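Local coordinates for protein hemoglobin subunit beta (Isurus oxyrinchus, PDB 3MKB) that probably carries oxygen on its haem as the beta subunit of a tetrameric haemoglobin, taking part in oxygen storage and transport in shark blood, at residues 13-17 / 18-22; 29-32 / 33-37; 56-59 / 60-64. All coordinates share one frame; numbering follows the deposited sequence.

Interaction 1: residues 13-17 / 18-22; sequences KTFFS and ANSSA
The phenyl ring of F15 carries the hydroxyl of S20 over one face: OG sits 3.7 Å above the ring plane, displaced toward the rim, and its closest ring atom is F15 CD2 at 3.8 Å. CD2 also touches the side chain of Q62, while CZ, at the tip of the ring, meets that of L61. S20 points its OG back at F15 because the hydroxyl stands anti to its own carbonyl carbon (chi1 -65°); a small side chain suits a place so close to the ring.

Between these two residues the chain changes helix. A18 N donates to T14 O at 2.8 Å, the final i to i+4 bond of helix 5-17, and A18 then leaves helical angles. Its methyl fits beside the methyl of T14, A18 CB to T14 CG2 being 4.1 Å. T14 divides its functions: CG2 faces A18, whereas OG1 bonds to E10 O and K108 NZ. Water 1 lies 2.7 Å from A18 O and 3.2 Å from F15 O, placed to donate to either, though other acceptors compete for its protons. N19, centre of an inverse gamma turn, is the N-cap of the next helix; its OD1 accepts a weak bond from A22 N at 3.3 Å, a role for which a short amide is well suited.

The corner thus joins helix 5-17 to helix 20-34, the A and B helices of the globin fold. F15 lies against helix 50-65 and W120 of helix 114-132, T14 against W120 and L104, and A18 against L107 of helix 93-108.

Interaction 2: residues 29-32 / 33-37; sequences ERMF and VVFPW
Two first torsions bring M31 and F35 together: M31 extends CG anti to the backbone N (chi1 179°), and F35 swings CG beside its own N (chi1 -47°). The two side chains cross at about a right angle, with M31 CG 4.1 Å from F35 CD1. R30 and V34, by contrast, run side by side, and R30 CG lies 4.0 Å from V34 CG2. The other methyl of V34, CG1, rests 3.6 Å above the plane of the F35 ring, toward its rim.

Backbone bonds finish the helix. R30 O takes two donors: V34 N at 2.7 Å, nearly along the carbonyl axis, and V33 N at 3.0 Å, which stands well above the carbonyl plane. F35 N still reaches M31 O at 2.7 Å, although F35 itself has left helical angles. P36 has no N-H to continue the series; instead its CA-H approaches F32 O, with CA 3.2 Å from that oxygen. Proline suits the break, and a short 3-10 turn begins with it.

Around this corner M31 packs on L96 and S99 and lies close to the haem. W37 meets Y139 of one alpha subunit, ring against ring at a steep angle. The chemistry is therefore split: hydrocarbon contacts pack the helix end, while R30, whose chain bends at chi3, spends NE on the salt bridge to E103 and NH1 and NH2 on hydrogen bonds to H121 and F116 O of the other alpha subunit, so the same residue ties the helix end to helix 93-108 and to a neighbouring chain.

Interaction 3: residues 56-59 / 60-64; sequences IVVG and ALQDA. With HEM (protoporphyrin IX containing Fe), chain F.
Q62 N donates to V58 O at 2.8 Å in a nearly straight bond (167° at the hydrogen), one of four consecutive i to i+4 links here. A60 N to I56 O, L61 N to V57 O and D63 N to G59 O complete the set. All four belong to an unbroken helix.

One side of this helix is shaped for the haem. I56 places CG2, anti to its backbone N, 3.4 Å from HEM C2A, where a propionate arm leaves the porphyrin. V57 lays CG1 3.9 Å from HEM C2B, with its other methyl close to the pyrrole nitrogen NB. A turn later, the small A60 brings CB within 3.6 Å of the haem methyl CMB, and L61 CD2 reaches the same methyl at 4.0 Å. L61 spreads its other branch toward V57, L61 CD1 to V57 CG1 being 4.1 Å. Branched aliphatics suit this wall, giving an apolar surface without competing ligands.

Water 2 binds the iron at 2.2 Å on the side that V57 overlooks. The arrangement is that of the globin E helix lining the distal haem pocket.

From the N terminus, the three contacts follow in series, none enclosing or crossing another, and each bridges adjoining residues and closes no long loop. Interaction 1 turns helix 5-17 into helix 20-34; interaction 2 ends that same helix, so the two mark opposite ends of it, their centres about 22 Å apart. Interaction 3 lies within helix 50-65, the next long helix. Interactions 1 and 3 touch directly: S20 O and S21 CA pack on V58 CG2, which joins the start of helix 20-34 to helix 50-65. Interactions 2 and 3 flank the chain's centre without touching; interaction 2 meets both alpha subunits and, through M31, the haem's surroundings, whereas interaction 3 lines the haem pocket and touches no other chain.

Interaction 1: residues 13-17 / 18-22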
ATOM      1  N   LYS B  13     -13.361  27.219  -2.961  1.00 28.99           N
ATOM      2  CA  LYS B  13     -12.736  28.431  -3.566  1.00 29.12           C
ATOM      3  C   LYS B  13     -11.776  28.055  -4.687  1.00 29.37           C
ATOM      4  O   LYS B  13     -11.629  28.783  -5.665  1.00 29.57           O
ATOM      5  CB  LYS B  13     -12.035  29.306  -2.532  1.00 29.48           C
ATOM      6  CG  LYS B  13     -12.993  29.952  -1.414  1.00 31.77           C
ATOM      7  CD  LYS B  13     -14.005  30.961  -2.046  1.00 39.70           C
ATOM      8  CE  LYS B  13     -14.877  31.707  -0.988  1.00 38.02           C
ATOM      9  NZ  LYS B  13     -14.079  32.152   0.260  1.00 40.24           N
ATOM     10  N   THR B  14     -11.042  26.970  -4.476  1.00 29.52           N
ATOM     11  CA  THR B  14     -10.115  26.475  -5.507  1.00 29.68           C
ATOM     12  C   THR B  14     -10.866  26.119  -6.814  1.00 30.19           C
ATOM     13  O   THR B  14     -10.505  26.635  -7.886  1.00 30.37           O
ATOM     14  CB  THR B  14      -9.266  25.333  -4.985  1.00 30.52           C
ATOM     15  OG1 THR B  14      -8.478  25.786  -3.870  1.00 29.42           O
ATOM     16  CG2 THR B  14      -8.270  24.821  -6.108  1.00 29.21           C
ATOM     17  N   PHE B  15     -11.947  25.333  -6.719  1.00 29.54           N
ATOM     18  CA  PHE B  15     -12.744  24.991  -7.894  1.00 30.68           C
ATOM     19  C   PHE B  15     -13.466  26.198  -8.518  1.00 30.68           C
ATOM     20  O   PHE B  15     -13.732  26.230  -9.709  1.00 29.50           O
ATOM     21  CB  PHE B  15     -13.727  23.843  -7.576  1.00 32.29           C
ATOM     22  CG  PHE B  15     -13.096  22.468  -7.756  1.00 34.30           C
ATOM     23  CD1 PHE B  15     -12.287  21.914  -6.779  1.00 35.08           C
ATOM     24  CD2 PHE B  15     -13.222  21.805  -8.970  1.00 32.13           C
ATOM     25  CE1 PHE B  15     -11.681  20.684  -6.980  1.00 35.58           C
ATOM     26  CE2 PHE B  15     -12.617  20.615  -9.195  1.00 32.61           C
ATOM     27  CZ  PHE B  15     -11.828  20.050  -8.181  1.00 36.05           C
ATOM     28  N   PHE B  16     -13.792  27.176  -7.692  1.00 30.20           N
ATOM     29  CA  PHE B  16     -14.438  28.362  -8.166  1.00 29.10           C
ATOM     30  C   PHE B  16     -13.537  29.204  -9.086  1.00 29.36           C
ATOM     31  O   PHE B  16     -14.024  29.733 -10.060  1.00 27.13           O
ATOM     32  CB  PHE B  16     -14.893  29.215  -6.967  1.00 30.51           C
ATOM     33  CG  PHE B  16     -15.604  30.459  -7.382  1.00 32.71           C
ATOM     34  CD1 PHE B  16     -16.846  30.375  -8.001  1.00 35.53           C
ATOM     35  CD2 PHE B  16     -15.020  31.684  -7.229  1.00 36.83           C
ATOM     36  CE1 PHE B  16     -17.480  31.465  -8.380  1.00 37.75           C
ATOM     37  CE2 PHE B  16     -15.677  32.791  -7.625  1.00 39.02           C
ATOM     38  CZ  PHE B  16     -16.915  32.665  -8.195  1.00 36.94           C
ATOM     39  N   SER B  17     -12.234  29.372  -8.755  1.00 27.38           N
ATOM     40  CA  SER B  17     -11.394  30.391  -9.436  1.00 29.11           C
ATOM     41  C   SER B  17     -10.188  29.795 -10.134  1.00 28.31           C
ATOM     42  O   SER B  17      -9.646  30.431 -11.027  1.00 27.87           O
ATOM     43  CB  SER B  17     -10.798  31.420  -8.443  1.00 30.02           C
ATOM     44  OG  SER B  17     -11.805  32.191  -7.778  1.00 32.48           O
ATOM     45  N   ALA B  18      -9.742  28.621  -9.695  1.00 27.37           N
ATOM     46  CA  ALA B  18      -8.599  28.019 -10.393  1.00 29.19           C
ATOM     47  C   ALA B  18      -9.002  27.452 -11.766  1.00 29.16           C
ATOM     48  O   ALA B  18     -10.169  27.144 -12.034  1.00 26.49           O
ATOM     49  CB  ALA B  18      -7.903  26.996  -9.546  1.00 29.30           C
ATOM     50  N   ASN B  19      -8.017  27.314 -12.641  1.00 30.22           N
ATOM     51  CA  ASN B  19      -8.254  26.700 -13.936  1.00 31.91           C
ATOM     52  C   ASN B  19      -8.101  25.200 -13.713  1.00 32.15           C
ATOM     53  O   ASN B  19      -7.037  24.648 -13.919  1.00 30.84           O
ATOM     54  CB  ASN B  19      -7.245  27.242 -14.944  1.00 32.32           C
ATOM     55  CG  ASN B  19      -7.564  26.815 -16.389  1.00 37.29           C
ATOM     56  OD1 ASN B  19      -8.402  25.892 -16.651  1.00 35.63           O
ATOM     57  ND2 ASN B  19      -6.899  27.495 -17.337  1.00 36.24           N
ATOM     58  N   SER B  20      -9.141  24.586 -13.161  1.00 31.49           N
ATOM     59  CA  SER B  20      -9.150  23.149 -12.827  1.00 32.89           C
ATOM     60  C   SER B  20      -9.007  22.190 -14.046  1.00 32.37           C
ATOM     61  O   SER B  20      -8.495  21.129 -13.905  1.00 31.64           O
ATOM     62  CB  SER B  20     -10.433  22.846 -12.027  1.00 33.67           C
ATOM     63  OG  SER B  20     -10.400  23.559 -10.754  1.00 35.22           O
ATOM     64  N   SER B  21      -9.503  22.556 -15.228  1.00 33.36           N
ATOM     65  CA  SER B  21      -9.298  21.712 -16.414  1.00 34.54           C
ATOM     66  C   SER B  21      -7.797  21.645 -16.806  1.00 34.14           C
ATOM     67  O   SER B  21      -7.281  20.557 -17.122  1.00 35.44           O
ATOM     68  CB  SER B  21     -10.147  22.228 -17.578  1.00 34.98           C
ATOM     69  OG  SER B  21     -11.519  21.900 -17.306  1.00 41.59           O
ATOM     70  N   ALA B  22      -7.130  22.800 -16.757  1.00 32.97           N
ATOM     71  CA  ALA B  22      -5.687  22.901 -17.003  1.00 33.12           C
ATOM     72  C   ALA B  22      -4.853  22.141 -15.953  1.00 32.75           C
ATOM     73  O   ALA B  22      -3.920  21.420 -16.307  1.00 33.21           O
ATOM     74  CB  ALA B  22      -5.265  24.349 -17.109  1.00 32.67           C
TER
HETATM   75  O   HOH W   1     -12.695  28.046 -12.066  1.00 41.28           O

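Interaction 2: residues 29-32 / 33-37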
ATOM      1  N   GLU B  29      -1.259  14.147 -17.589  1.00 33.28           N
ATOM      2  CA  GLU B  29       0.004  14.084 -18.349  1.00 35.06           C
ATOM      3  C   GLU B  29       1.146  13.630 -17.448  1.00 34.36           C
ATOM      4  O   GLU B  29       1.965  12.753 -17.816  1.00 35.02           O
ATOM      5  CB  GLU B  29       0.322  15.444 -19.034  1.00 33.87           C
ATOM      6  CG  GLU B  29      -0.603  15.704 -20.248  1.00 37.50           C
ATOM      7  CD  GLU B  29      -0.530  17.143 -20.814  1.00 38.60           C
ATOM      8  OE1 GLU B  29       0.008  18.073 -20.137  1.00 40.18           O
ATOM      9  OE2 GLU B  29      -1.076  17.325 -21.922  1.00 42.01           O
ATOM     10  N   ARG B  30       1.178  14.198 -16.248  1.00 32.70           N
ATOM     11  CA  ARG B  30       2.131  13.804 -15.255  1.00 31.41           C
ATOM     12  C   ARG B  30       2.019  12.356 -14.875  1.00 32.63           C
ATOM     13  O   ARG B  30       3.044  11.632 -14.789  1.00 32.67           O
ATOM     14  CB  ARG B  30       1.984  14.687 -13.998  1.00 32.04           C
ATOM     15  CG  ARG B  30       2.982  14.361 -12.847  1.00 28.60           C
ATOM     16  CD  ARG B  30       2.791  15.411 -11.670  1.00 31.20           C
ATOM     17  NE  ARG B  30       2.993  16.768 -12.166  1.00 30.01           N
ATOM     18  CZ  ARG B  30       4.183  17.374 -12.227  1.00 32.39           C
ATOM     19  NH1 ARG B  30       5.277  16.744 -11.802  1.00 35.28           N
ATOM     20  NH2 ARG B  30       4.281  18.611 -12.714  1.00 30.17           N
ATOM     21  N   MET B  31       0.786  11.923 -14.618  1.00 32.09           N
ATOM     22  CA  MET B  31       0.538  10.539 -14.187  1.00 32.23           C
ATOM     23  C   MET B  31       1.056   9.576 -15.262  1.00 32.30           C
ATOM     24  O   MET B  31       1.657   8.573 -14.947  1.00 30.79           O
ATOM     25  CB  MET B  31      -0.944  10.313 -13.942  1.00 31.47           C
ATOM     26  CG  MET B  31      -1.302   8.874 -13.496  1.00 31.22           C
ATOM     27  SD  MET B  31      -3.079   8.598 -13.650  1.00 32.91           S
ATOM     28  CE  MET B  31      -3.307   8.773 -15.430  1.00 38.28           C
ATOM     29  N   PHE B  32       0.890   9.933 -16.529  1.00 32.33           N
ATOM     30  CA  PHE B  32       1.465   9.105 -17.627  1.00 33.86           C
ATOM     31  C   PHE B  32       2.971   8.939 -17.642  1.00 34.04           C
ATOM     32  O   PHE B  32       3.464   7.928 -18.168  1.00 36.25           O
ATOM     33  CB  PHE B  32       1.056   9.653 -19.001  1.00 32.42           C
ATOM     34  CG  PHE B  32      -0.404   9.595 -19.257  1.00 32.34           C
ATOM     35  CD1 PHE B  32      -1.187   8.701 -18.612  1.00 34.18           C
ATOM     36  CD2 PHE B  32      -0.984  10.417 -20.209  1.00 35.14           C
ATOM     37  CE1 PHE B  32      -2.588   8.670 -18.872  1.00 34.21           C
ATOM     38  CE2 PHE B  32      -2.324  10.385 -20.460  1.00 31.05           C
ATOM     39  CZ  PHE B  32      -3.122   9.522 -19.819  1.00 33.18           C
ATOM     40  N   VAL B  33       3.711   9.953 -17.198  1.00 34.70           N
ATOM     41  CA  VAL B  33       5.171   9.968 -17.271  1.00 33.79           C
ATOM     42  C   VAL B  33       5.618   9.312 -15.976  1.00 35.57           C
ATOM     43  O   VAL B  33       6.491   8.424 -15.989  1.00 35.18           O
ATOM     44  CB  VAL B  33       5.728  11.422 -17.436  1.00 34.55           C
ATOM     45  CG1 VAL B  33       7.301  11.549 -17.226  1.00 30.38           C
ATOM     46  CG2 VAL B  33       5.389  11.976 -18.787  1.00 33.78           C
ATOM     47  N   VAL B  34       5.008   9.721 -14.850  1.00 33.84           N
ATOM     48  CA  VAL B  34       5.439   9.188 -13.545  1.00 34.97           C
ATOM     49  C   VAL B  34       5.013   7.730 -13.337  1.00 35.02           C
ATOM     50  O   VAL B  34       5.795   6.944 -12.777  1.00 35.17           O
ATOM     51  CB  VAL B  34       5.077  10.147 -12.336  1.00 34.43           C
ATOM     52  CG1 VAL B  34       5.496   9.529 -10.971  1.00 32.60           C
ATOM     53  CG2 VAL B  34       5.744  11.478 -12.535  1.00 34.01           C
ATOM     54  N   PHE B  35       3.809   7.376 -13.813  1.00 35.10           N
ATOM     55  CA  PHE B  35       3.242   6.022 -13.735  1.00 35.56           C
ATOM     56  C   PHE B  35       2.752   5.501 -15.102  1.00 36.16           C
ATOM     57  O   PHE B  35       1.550   5.422 -15.342  1.00 34.79           O
ATOM     58  CB  PHE B  35       2.078   5.966 -12.716  1.00 33.96           C
ATOM     59  CG  PHE B  35       2.398   6.617 -11.418  1.00 32.50           C
ATOM     60  CD1 PHE B  35       1.780   7.832 -11.062  1.00 29.89           C
ATOM     61  CD2 PHE B  35       3.339   6.039 -10.535  1.00 34.27           C
ATOM     62  CE1 PHE B  35       2.074   8.458  -9.847  1.00 30.41           C
ATOM     63  CE2 PHE B  35       3.634   6.650  -9.259  1.00 33.81           C
ATOM     64  CZ  PHE B  35       3.024   7.862  -8.938  1.00 31.06           C
ATOM     65  N   PRO B  36       3.688   5.112 -16.010  1.00 37.49           N
ATOM     66  CA  PRO B  36       3.360   4.812 -17.443  1.00 37.27           C
ATOM     67  C   PRO B  36       2.323   3.734 -17.667  1.00 38.27           C
ATOM     68  O   PRO B  36       1.601   3.718 -18.681  1.00 38.63           O
ATOM     69  CB  PRO B  36       4.717   4.369 -18.003  1.00 37.09           C
ATOM     70  CG  PRO B  36       5.633   5.121 -17.257  1.00 35.66           C
ATOM     71  CD  PRO B  36       5.129   4.978 -15.805  1.00 36.74           C
ATOM     72  N   TRP B  37       2.202   2.831 -16.699  1.00 38.27           N
ATOM     73  CA  TRP B  37       1.307   1.733 -16.897  1.00 37.67           C
ATOM     74  C   TRP B  37      -0.094   2.273 -16.932  1.00 38.21           C
ATOM     75  O   TRP B  37      -0.973   1.623 -17.478  1.00 39.01           O
ATOM     76  CB  TRP B  37       1.499   0.651 -15.812  1.00 36.70           C
ATOM     77  CG  TRP B  37       1.247   1.133 -14.397  1.00 35.76           C
ATOM     78  CD1 TRP B  37       0.072   1.174 -13.776  1.00 34.21           C
ATOM     79  CD2 TRP B  37       2.211   1.654 -13.491  1.00 35.46           C
ATOM     80  NE1 TRP B  37       0.216   1.652 -12.514  1.00 38.20           N
ATOM     81  CE2 TRP B  37       1.540   1.952 -12.309  1.00 35.14           C
ATOM     82  CE3 TRP B  37       3.596   1.871 -13.557  1.00 38.21           C
ATOM     83  CZ2 TRP B  37       2.167   2.496 -11.220  1.00 32.48           C
ATOM     84  CZ3 TRP B  37       4.247   2.376 -12.441  1.00 35.27           C
ATOM     85  CH2 TRP B  37       3.526   2.672 -11.285  1.00 35.67           C
TER

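Interaction 3: residues 56-59 / 60-64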
ATOM      1  N   ILE B  56     -13.567  15.676 -18.492  1.00 43.05           N
ATOM      2  CA  ILE B  56     -14.458  14.667 -17.920  1.00 43.39           C
ATOM      3  C   ILE B  56     -14.237  14.565 -16.396  1.00 41.97           C
ATOM      4  O   ILE B  56     -15.174  14.740 -15.604  1.00 40.51           O
ATOM      5  CB  ILE B  56     -14.255  13.284 -18.575  1.00 43.43           C
ATOM      6  CG1 ILE B  56     -13.923  13.441 -20.065  1.00 46.25           C
ATOM      7  CG2 ILE B  56     -15.505  12.434 -18.368  1.00 45.49           C
ATOM      8  CD1 ILE B  56     -14.260  12.228 -21.013  1.00 44.81           C
ATOM      9  N   VAL B  57     -12.981  14.305 -16.007  1.00 42.11           N
ATOM     10  CA  VAL B  57     -12.615  14.097 -14.595  1.00 41.95           C
ATOM     11  C   VAL B  57     -13.029  15.301 -13.757  1.00 42.03           C
ATOM     12  O   VAL B  57     -13.669  15.163 -12.711  1.00 43.04           O
ATOM     13  CB  VAL B  57     -11.093  13.837 -14.439  1.00 41.39           C
ATOM     14  CG1 VAL B  57     -10.717  13.658 -12.991  1.00 40.04           C
ATOM     15  CG2 VAL B  57     -10.684  12.624 -15.225  1.00 45.64           C
ATOM     16  N   VAL B  58     -12.693  16.493 -14.256  1.00 42.06           N
ATOM     17  CA  VAL B  58     -12.954  17.743 -13.574  1.00 40.63           C
ATOM     18  C   VAL B  58     -14.427  18.006 -13.352  1.00 41.05           C
ATOM     19  O   VAL B  58     -14.832  18.501 -12.278  1.00 40.93           O
ATOM     20  CB  VAL B  58     -12.302  18.919 -14.342  1.00 41.45           C
ATOM     21  CG1 VAL B  58     -12.948  20.216 -13.982  1.00 42.24           C
ATOM     22  CG2 VAL B  58     -10.809  18.954 -14.050  1.00 42.50           C
ATOM     23  N   GLY B  59     -15.253  17.682 -14.353  1.00 40.19           N
ATOM     24  CA  GLY B  59     -16.710  17.723 -14.143  1.00 38.61           C
ATOM     25  C   GLY B  59     -17.120  16.863 -12.973  1.00 36.89           C
ATOM     26  O   GLY B  59     -17.884  17.271 -12.121  1.00 36.87           O
ATOM     27  N   ALA B  60     -16.628  15.629 -12.934  1.00 36.87           N
ATOM     28  CA  ALA B  60     -16.947  14.753 -11.779  1.00 37.40           C
ATOM     29  C   ALA B  60     -16.446  15.294 -10.418  1.00 36.01           C
ATOM     30  O   ALA B  60     -17.155  15.233  -9.431  1.00 35.39           O
ATOM     31  CB  ALA B  60     -16.498  13.303 -12.032  1.00 36.05           C
ATOM     32  N   LEU B  61     -15.243  15.866 -10.398  1.00 37.75           N
ATOM     33  CA  LEU B  61     -14.694  16.465  -9.177  1.00 37.61           C
ATOM     34  C   LEU B  61     -15.599  17.612  -8.722  1.00 40.21           C
ATOM     35  O   LEU B  61     -16.002  17.691  -7.552  1.00 39.63           O
ATOM     36  CB  LEU B  61     -13.256  16.921  -9.424  1.00 36.14           C
ATOM     37  CG  LEU B  61     -12.305  15.764  -9.675  1.00 34.57           C
ATOM     38  CD1 LEU B  61     -10.922  16.296  -9.861  1.00 30.07           C
ATOM     39  CD2 LEU B  61     -12.370  14.713  -8.537  1.00 34.69           C
ATOM     40  N   GLN B  62     -15.989  18.457  -9.684  1.00 42.48           N
ATOM     41  CA  GLN B  62     -16.904  19.541  -9.386  1.00 44.82           C
ATOM     42  C   GLN B  62     -18.230  18.997  -8.822  1.00 44.67           C
ATOM     43  O   GLN B  62     -18.792  19.575  -7.882  1.00 43.14           O
ATOM     44  CB  GLN B  62     -17.090  20.441 -10.616  1.00 45.91           C
ATOM     45  CG  GLN B  62     -15.932  21.451 -10.852  1.00 50.89           C
ATOM     46  CD  GLN B  62     -16.412  22.925 -11.059  1.00 57.04           C
ATOM     47  OE1 GLN B  62     -15.599  23.834 -11.361  1.00 60.14           O
ATOM     48  NE2 GLN B  62     -17.724  23.160 -10.884  1.00 54.58           N
ATOM     49  N   ASP B  63     -18.686  17.854  -9.356  1.00 45.16           N
ATOM     50  CA  ASP B  63     -19.894  17.171  -8.825  1.00 46.21           C
ATOM     51  C   ASP B  63     -19.735  16.750  -7.366  1.00 45.56           C
ATOM     52  O   ASP B  63     -20.666  16.915  -6.550  1.00 45.83           O
ATOM     53  CB  ASP B  63     -20.280  15.984  -9.750  1.00 47.15           C
ATOM     54  CG  ASP B  63     -21.600  15.290  -9.349  1.00 49.70           C
ATOM     55  OD1 ASP B  63     -21.570  14.030  -9.324  1.00 52.76           O
ATOM     56  OD2 ASP B  63     -22.661  15.957  -9.100  1.00 50.07           O
ATOM     57  N   ALA B  64     -18.539  16.254  -7.020  1.00 44.03           N
ATOM     58  CA  ALA B  64     -18.187  15.938  -5.616  1.00 44.03           C
ATOM     59  C   ALA B  64     -18.086  17.199  -4.785  1.00 44.14           C
ATOM     60  O   ALA B  64     -18.512  17.211  -3.647  1.00 43.08           O
ATOM     61  CB  ALA B  64     -16.848  15.128  -5.509  1.00 42.62           C
TER
HETATM   62  CHA HEM F 137     -14.313   8.135 -17.953  1.00 35.46           C
HETATM   63  CHB HEM F 137     -14.289  10.508 -13.754  1.00 36.27           C
HETATM   64  CHC HEM F 137     -10.197   8.268 -12.689  1.00 36.27           C
HETATM   65  CHD HEM F 137     -10.044   6.062 -17.044  1.00 36.71           C
HETATM   66  C1A HEM F 137     -14.664   8.877 -16.869  1.00 38.47           C
HETATM   67  C2A HEM F 137     -15.922   9.533 -16.734  1.00 37.72           C
HETATM   68  C3A HEM F 137     -15.905  10.198 -15.594  1.00 37.03           C
HETATM   69  C4A HEM F 137     -14.649   9.974 -14.973  1.00 37.66           C
HETATM   70  CMA HEM F 137     -17.060  11.057 -15.036  1.00 36.48           C
HETATM   71  CAA HEM F 137     -17.084   9.511 -17.755  1.00 39.03           C
HETATM   72  CBA HEM F 137     -17.931   8.258 -17.576  1.00 43.88           C
HETATM   73  CGA HEM F 137     -19.131   8.364 -18.504  1.00 48.10           C
HETATM   74  O1A HEM F 137     -20.108   9.079 -18.169  1.00 51.13           O
HETATM   75  O2A HEM F 137     -19.108   7.738 -19.578  1.00 46.63           O
HETATM   76  C1B HEM F 137     -13.183  10.145 -13.068  1.00 36.26           C
HETATM   77  C2B HEM F 137     -12.776  10.620 -11.747  1.00 34.68           C
HETATM   78  C3B HEM F 137     -11.622   9.983 -11.477  1.00 36.05           C
HETATM   79  C4B HEM F 137     -11.279   9.099 -12.599  1.00 35.12           C
HETATM   80  CMB HEM F 137     -13.491  11.655 -10.817  1.00 32.30           C
HETATM   81  CAB HEM F 137     -10.788  10.128 -10.195  1.00 33.24           C
HETATM   82  CBB HEM F 137     -10.484   8.980  -9.574  1.00 35.44           C
HETATM   83  C1C HEM F 137      -9.787   7.506 -13.786  1.00 38.44           C
HETATM   84  C2C HEM F 137      -8.530   6.804 -13.929  1.00 36.51           C
HETATM   85  C3C HEM F 137      -8.490   6.235 -15.125  1.00 39.16           C
HETATM   86  C4C HEM F 137      -9.724   6.511 -15.789  1.00 39.50           C
HETATM   87  CMC HEM F 137      -7.374   6.734 -12.930  1.00 38.80           C
HETATM   88  CAC HEM F 137      -7.350   5.365 -15.705  1.00 41.16           C
HETATM   89  CBC HEM F 137      -6.047   5.701 -15.551  1.00 44.55           C
HETATM   90  C1D HEM F 137     -11.144   6.463 -17.733  1.00 35.09           C
HETATM   91  C2D HEM F 137     -11.466   6.156 -19.114  1.00 35.58           C
HETATM   92  C3D HEM F 137     -12.803   6.827 -19.362  1.00 37.05           C
HETATM   93  C4D HEM F 137     -13.154   7.466 -18.126  1.00 33.55           C
HETATM   94  CMD HEM F 137     -10.635   5.340 -20.124  1.00 33.58           C
HETATM   95  CAD HEM F 137     -13.661   6.869 -20.652  1.00 38.09           C
HETATM   96  CBD HEM F 137     -13.164   7.941 -21.595  1.00 43.69           C
HETATM   97  CGD HEM F 137     -13.918   7.695 -22.912  1.00 51.51           C
HETATM   98  O1D HEM F 137     -14.739   8.571 -23.292  1.00 55.61           O
HETATM   99  O2D HEM F 137     -13.740   6.638 -23.614  1.00 54.02           O
HETATM  100  NA  HEM F 137     -13.875   9.161 -15.769  1.00 38.00           N
HETATM  101  NB  HEM F 137     -12.274   9.232 -13.532  1.00 35.75           N
HETATM  102  NC  HEM F 137     -10.508   7.305 -14.954  1.00 38.74           N
HETATM  103  ND  HEM F 137     -12.168   7.214 -17.195  1.00 39.29           N
HETATM  104 FE   HEM F 137     -12.209   8.104 -15.308  1.00 40.18          FE
HETATM  105  O   HOH W   2     -10.766   9.673 -15.865  1.00 54.51           O